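Local coordinates for putative transcriptional regulator protein (Vibrio parahaemolyticus, PDB 3ER6) that probably acts as a sequence-specific DNA-binding transcription regulator, of which this chain is the DJ-1/PfpI-like domain without the AraC-type helix-turn-helix part, at residues L14-Y20 / G81-D85; D115-F119 / A132-F138. The protein carries 1 engineered substitution. All coordinates share one frame; numbering follows the deposited sequence.

Contact 1 (L14-Y20 / G81-D85)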
loop_
_atom_site.group_PDB
_atom_site.type_symbol
_atom_site.label_atom_id
_atom_site.label_comp_id
_atom_site.label_asym_id
_atom_site.label_seq_id
_atom_site.Cartn_x
_atom_site.Cartn_y
_atom_site.Cartn_z
ATOM N N LEU A 14 -0.449 -3.828 -13.617
ATOM C CA LEU A 14 0.352 -2.833 -14.271
ATOM C C LEU A 14 0.577 -1.646 -13.337
ATOM O O LEU A 14 -0.396 -0.988 -12.903
ATOM C CB LEU A 14 -0.383 -2.349 -15.524
ATOM C CG LEU A 14 0.254 -1.196 -16.288
ATOM C CD1 LEU A 14 1.616 -1.664 -16.954
ATOM C CD2 LEU A 14 -0.756 -0.712 -17.296
ATOM N N ALA A 15 1.864 -1.368 -13.061
ATOM C CA ALA A 15 2.279 -0.258 -12.174
ATOM C C ALA A 15 2.938 0.777 -13.054
ATOM O O ALA A 15 4.088 0.623 -13.479
ATOM C CB ALA A 15 3.272 -0.811 -11.056
ATOM N N PRO A 16 2.186 1.807 -13.439
ATOM C CA PRO A 16 2.745 2.755 -14.364
ATOM C C PRO A 16 3.905 3.641 -13.857
ATOM O O PRO A 16 4.669 4.112 -14.666
ATOM C CB PRO A 16 1.546 3.621 -14.742
ATOM C CG PRO A 16 0.359 2.617 -14.695
ATOM C CD PRO A 16 0.709 1.859 -13.362
ATOM N N THR A 17 4.024 3.872 -12.554
ATOM C CA THR A 17 5.067 4.772 -12.032
ATOM C C THR A 17 5.530 4.403 -10.632
ATOM O O THR A 17 4.700 4.120 -9.747
ATOM C CB THR A 17 4.605 6.283 -12.057
ATOM O OG1 THR A 17 5.607 7.110 -11.421
ATOM C CG2 THR A 17 3.346 6.486 -11.333
ATOM N N GLY A 18 6.848 4.466 -10.390
ATOM C CA GLY A 18 7.368 4.220 -9.062
ATOM C C GLY A 18 7.074 5.366 -8.088
ATOM O O GLY A 18 7.265 5.235 -6.901
ATOM N N ARG A 19 6.564 6.476 -8.572
ATOM C CA ARG A 19 6.130 7.539 -7.670
ATOM C C ARG A 19 4.920 7.126 -6.827
ATOM O O ARG A 19 4.767 7.590 -5.677
ATOM C CB ARG A 19 5.800 8.808 -8.479
ATOM C CG ARG A 19 6.991 9.409 -9.332
ATOM C CD ARG A 19 8.176 9.930 -8.455
ATOM N NE ARG A 19 9.064 8.821 -8.082
ATOM C CZ ARG A 19 9.992 8.896 -7.125
ATOM N NH1 ARG A 19 10.722 7.851 -6.830
ATOM N NH2 ARG A 19 10.170 10.022 -6.443
ATOM N N TYR A 20 4.094 6.216 -7.367
ATOM C CA TYR A 20 2.854 5.836 -6.729
ATOM C C TYR A 20 2.561 4.407 -7.102
ATOM O O TYR A 20 1.735 4.143 -7.986
ATOM C CB TYR A 20 1.700 6.760 -7.224
ATOM C CG TYR A 20 1.912 8.178 -6.723
ATOM C CD1 TYR A 20 1.738 8.486 -5.367
ATOM C CD2 TYR A 20 2.328 9.204 -7.592
ATOM C CE1 TYR A 20 1.943 9.827 -4.895
ATOM C CE2 TYR A 20 2.582 10.497 -7.139
ATOM C CZ TYR A 20 2.378 10.817 -5.823
ATOM O OH TYR A 20 2.603 12.121 -5.406
ATOM N N GLY A 81 -2.666 0.430 -11.982
ATOM C CA GLY A 81 -2.358 1.354 -10.855
ATOM C C GLY A 81 -2.297 2.844 -11.206
ATOM O O GLY A 81 -2.575 3.266 -12.337
ATOM N N SER A 82 -1.870 3.648 -10.219
ATOM C CA SER A 82 -1.674 5.083 -10.347
ATOM C C SER A 82 -0.775 5.492 -11.502
ATOM O O SER A 82 0.248 4.847 -11.814
ATOM C CB SER A 82 -1.081 5.647 -9.038
ATOM O OG SER A 82 -1.088 7.053 -9.101
ATOM N N ILE A 83 -1.154 6.594 -12.147
ATOM C CA ILE A 83 -0.266 7.190 -13.125
ATOM C C ILE A 83 0.335 8.472 -12.603
ATOM O O ILE A 83 0.969 9.218 -13.359
ATOM C CB ILE A 83 -0.949 7.373 -14.553
ATOM C CG1 ILE A 83 -2.205 8.289 -14.499
ATOM C CG2 ILE A 83 -1.308 6.012 -15.173
ATOM C CD1 ILE A 83 -2.699 8.736 -15.975
ATOM N N GLY A 84 0.135 8.734 -11.313
ATOM C CA GLY A 84 0.532 10.032 -10.717
ATOM C C GLY A 84 -0.303 11.173 -11.316
ATOM O O GLY A 84 -1.493 11.030 -11.501
ATOM N N ASP A 85 0.334 12.273 -11.663
ATOM C CA ASP A 85 -0.380 13.392 -12.223
ATOM C C ASP A 85 -0.651 13.139 -13.684
ATOM O O ASP A 85 0.278 13.111 -14.514
ATOM C CB ASP A 85 0.438 14.671 -12.063
ATOM C CG ASP A 85 -0.271 15.910 -12.633
ATOM O OD1 ASP A 85 -1.374 15.863 -13.244
ATOM O OD2 ASP A 85 0.333 16.978 -12.465
HETATM O O HOH W 1 1.903 3.036 -10.633
HETATM O O HOH W 2 -0.604 2.357 -7.768
#
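Gly81 N donates to Leu14 O over 2.8 Å, the one direct hydrogen bond between 14-20 and 81-85. Beyond it two waters take over. Water 1 accepts from Thr17 N and lies close to Tyr20 O and to Ser82 O, 2.7 Å from the latter, while water 2 accepts from Ser82 N and donates to Tyr20 O. The apolar part is small: Pro16 CB and CG rest on Ile83 CG2, with CB 3.7 Å away. Van der Waals packing on Ser82 and Gly84 adds to it. Thr17 CG2 reaches Ser82 O, Tyr20 CB lies 3.4 Å from Ser82 OG, and Tyr20 CD2 is 3.7 Å from Gly84 CA. Each segment also folds on itself by an ST turn: Thr17 OG1 takes Arg19 N, and Ser82 OG, turned anti to its own nitrogen (chi1 -171°), takes Gly84 N over 3.0 Å. That oxygen also bonds Asp115, and Tyr20 OH bonds Thr33 of the second subunit. Two loops at the carboxyl ends of neighbouring parallel strands, 9-14 and 77-80, are thus joined by one peptide bond and two bridging waters, with Pro16, Thr17 and Tyr20 packing beside them; Tyr20 O, Ser82 N and Ser82 O are met by water and not by each other.

Contact 2 (D115-F119 / A132-F138)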
loop_
_atom_site.group_PDB
_atom_site.type_symbol
_atom_site.label_atom_id
_atom_site.label_comp_id
_atom_site.label_asym_id
_atom_site.label_seq_id
_atom_site.Cartn_x
_atom_site.Cartn_y
_atom_site.Cartn_z
ATOM N N ASP A 115 -6.937 4.759 -8.087
ATOM C CA ASP A 115 -6.289 6.033 -8.056
ATOM C C ASP A 115 -6.364 6.571 -9.502
ATOM O O ASP A 115 -7.359 6.311 -10.202
ATOM C CB ASP A 115 -4.830 5.911 -7.558
ATOM C CG ASP A 115 -4.182 7.296 -7.183
ATOM O OD1 ASP A 115 -4.841 8.363 -7.174
ATOM O OD2 ASP A 115 -2.991 7.304 -6.875
ATOM N N THR A 116 -5.347 7.299 -9.944
ATOM C CA THR A 116 -5.370 7.880 -11.325
ATOM C C THR A 116 -5.328 6.836 -12.490
ATOM O O THR A 116 -5.492 7.187 -13.649
ATOM C CB THR A 116 -4.321 8.989 -11.525
ATOM O OG1 THR A 116 -3.007 8.498 -11.266
ATOM C CG2 THR A 116 -4.610 10.161 -10.584
ATOM N N GLY A 117 -5.104 5.569 -12.180
ATOM C CA GLY A 117 -5.408 4.465 -13.145
ATOM C C GLY A 117 -6.816 4.640 -13.711
ATOM O O GLY A 117 -7.114 4.184 -14.855
ATOM N N ILE A 118 -7.694 5.295 -12.953
ATOM C CA ILE A 118 -9.049 5.582 -13.482
ATOM C C ILE A 118 -9.013 6.453 -14.779
ATOM O O ILE A 118 -9.818 6.232 -15.704
ATOM C CB ILE A 118 -10.032 6.145 -12.392
ATOM C CG1 ILE A 118 -10.267 5.084 -11.317
ATOM C CG2 ILE A 118 -11.408 6.600 -13.062
ATOM C CD1 ILE A 118 -10.737 5.623 -10.003
ATOM N N PHE A 119 -8.051 7.367 -14.869
ATOM C CA PHE A 119 -7.901 8.216 -16.044
ATOM C C PHE A 119 -7.559 7.324 -17.259
ATOM O O PHE A 119 -7.948 7.649 -18.397
ATOM C CB PHE A 119 -6.779 9.261 -15.856
ATOM C CG PHE A 119 -7.170 10.440 -15.002
ATOM C CD1 PHE A 119 -7.425 10.288 -13.633
ATOM C CD2 PHE A 119 -7.274 11.723 -15.572
ATOM C CE1 PHE A 119 -7.774 11.387 -12.853
ATOM C CE2 PHE A 119 -7.645 12.811 -14.787
ATOM C CZ PHE A 119 -7.878 12.641 -13.432
ATOM N N ALA A 132 -18.056 7.667 -13.488
ATOM C CA ALA A 132 -16.809 7.277 -12.820
ATOM C C ALA A 132 -16.768 7.877 -11.446
ATOM O O ALA A 132 -17.675 8.604 -11.042
ATOM C CB ALA A 132 -15.583 7.779 -13.618
ATOM N N VAL A 133 -15.663 7.618 -10.771
ATOM C CA VAL A 133 -15.388 8.223 -9.457
ATOM C C VAL A 133 -13.963 8.808 -9.464
ATOM O O VAL A 133 -13.087 8.294 -10.140
ATOM C CB VAL A 133 -15.532 7.137 -8.337
ATOM C CG1 VAL A 133 -16.989 6.642 -8.258
ATOM C CG2 VAL A 133 -14.546 5.934 -8.575
ATOM N N MET A 134 -13.708 9.882 -8.721
ATOM C CA MET A 134 -12.317 10.290 -8.552
ATOM C C MET A 134 -12.226 10.969 -7.212
ATOM O O MET A 134 -13.253 11.521 -6.751
ATOM C CB MET A 134 -11.857 11.211 -9.694
ATOM C CG MET A 134 -10.396 11.721 -9.610
ATOM S SD MET A 134 -9.040 10.482 -9.306
ATOM C CE MET A 134 -9.414 9.330 -10.558
ATOM N N HIS A 135 -11.056 10.937 -6.568
ATOM C CA HIS A 135 -10.920 11.612 -5.289
ATOM C C HIS A 135 -10.792 13.132 -5.529
ATOM O O HIS A 135 -10.577 13.600 -6.677
ATOM C CB HIS A 135 -9.734 11.045 -4.470
ATOM C CG HIS A 135 -8.465 10.917 -5.248
ATOM N ND1 HIS A 135 -7.800 12.002 -5.763
ATOM C CD2 HIS A 135 -7.761 9.817 -5.641
ATOM C CE1 HIS A 135 -6.728 11.584 -6.420
ATOM N NE2 HIS A 135 -6.686 10.265 -6.364
ATOM N N SER A 136 -10.920 13.916 -4.465
ATOM C CA SER A 136 -10.952 15.366 -4.587
ATOM C C SER A 136 -9.686 15.968 -5.167
ATOM O O SER A 136 -9.727 17.012 -5.816
ATOM C CB SER A 136 -11.235 16.016 -3.221
ATOM O OG SER A 136 -12.533 15.657 -2.771
ATOM N N TYR A 137 -8.544 15.329 -4.916
ATOM C CA TYR A 137 -7.302 15.930 -5.394
ATOM C C TYR A 137 -7.289 16.014 -6.946
ATOM O O TYR A 137 -6.866 17.034 -7.522
ATOM C CB TYR A 137 -6.062 15.188 -4.874
ATOM C CG TYR A 137 -4.821 15.980 -5.192
ATOM C CD1 TYR A 137 -4.603 17.202 -4.591
ATOM C CD2 TYR A 137 -3.915 15.548 -6.146
ATOM C CE1 TYR A 137 -3.489 17.951 -4.881
ATOM C CE2 TYR A 137 -2.814 16.298 -6.463
ATOM C CZ TYR A 137 -2.608 17.499 -5.824
ATOM O OH TYR A 137 -1.521 18.250 -6.139
ATOM N N PHE A 138 -7.762 14.972 -7.627
ATOM C CA PHE A 138 -7.767 15.008 -9.088
ATOM C C PHE A 138 -9.156 15.138 -9.774
ATOM O O PHE A 138 -9.253 15.004 -10.999
ATOM C CB PHE A 138 -6.928 13.853 -9.686
ATOM C CG PHE A 138 -5.428 14.138 -9.682
ATOM C CD1 PHE A 138 -4.934 15.296 -10.283
ATOM C CD2 PHE A 138 -4.522 13.272 -9.095
ATOM C CE1 PHE A 138 -3.594 15.590 -10.293
ATOM C CE2 PHE A 138 -3.183 13.570 -9.088
ATOM C CZ PHE A 138 -2.715 14.732 -9.679
#
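Met134 CE is the main bump on 132-138, set among Asp115 O, Ile118 CB and Phe119 CE1. The methionine leaves the backbone extended, then bends at chi2 (50°) and chi3 (52°), which turns the methyl toward Ile118 and Phe119; CE lies 3.5 Å from Phe119 CE1 and 3.7 Å from Ile118 CB. Its sulfur sits at the edge of the Phe119 ring, 5.2 Å from the centroid, a Met-aromatic contact, and the same SD rides over the centre of the His135 ring. Ile118 sends CD1 against Val133, 3.6 Å from its O and 4.1 Å from its CG2, and CG2 toward Ala132 CB. Farther along, Thr116 CG2 presses obliquely on Phe138 CD2 at 3.5 Å, and the tip of Phe119, CZ, meets Phe138 CB and, in the ring plane, Phe138 O. Phe142 and Leu141 of helix 136-145 close on Phe119 from the same chain. At one end of this apolar patch His135 NE2 donates to Asp115 OD1 over 2.8 Å; the oxygen lies in the imidazole plane, with carboxylate and ring planes 48° apart. Asp115, with positive phi between strand 110-114 and helix 117-124, has a geometry consistent with the nucleophile elbow of the DJ-1/PfpI fold. Val133 O is buried without a partner. The bond at NE2 and the sulfur over one face together restrict how the imidazole can turn.

Overall arrangement
Contact 1 closes before contact 2 opens along the chain, and their centres lie 13 Å apart. Three of the four segments follow or end neighbouring parallel strands of the mixed sheet, 9-14, 77-80 and 110-114, so the contacts lie in succession at the carboxyl ends of its strands; segment 132-138 runs from strand 131-132 into the first turn of helix 136-145. The two meet directly: Ser82 OG lies 2.9 Å from Asp115 OD2, and Ile83 N lies 2.8 Å from Thr116 OG1, both probable hydrogen bonds. His135, Asp115 and Ser82 therefore form a polar chain across both contacts. Each contact also touches the second subunit, linking this end of the DJ-1/PfpI-like domain to the dimer.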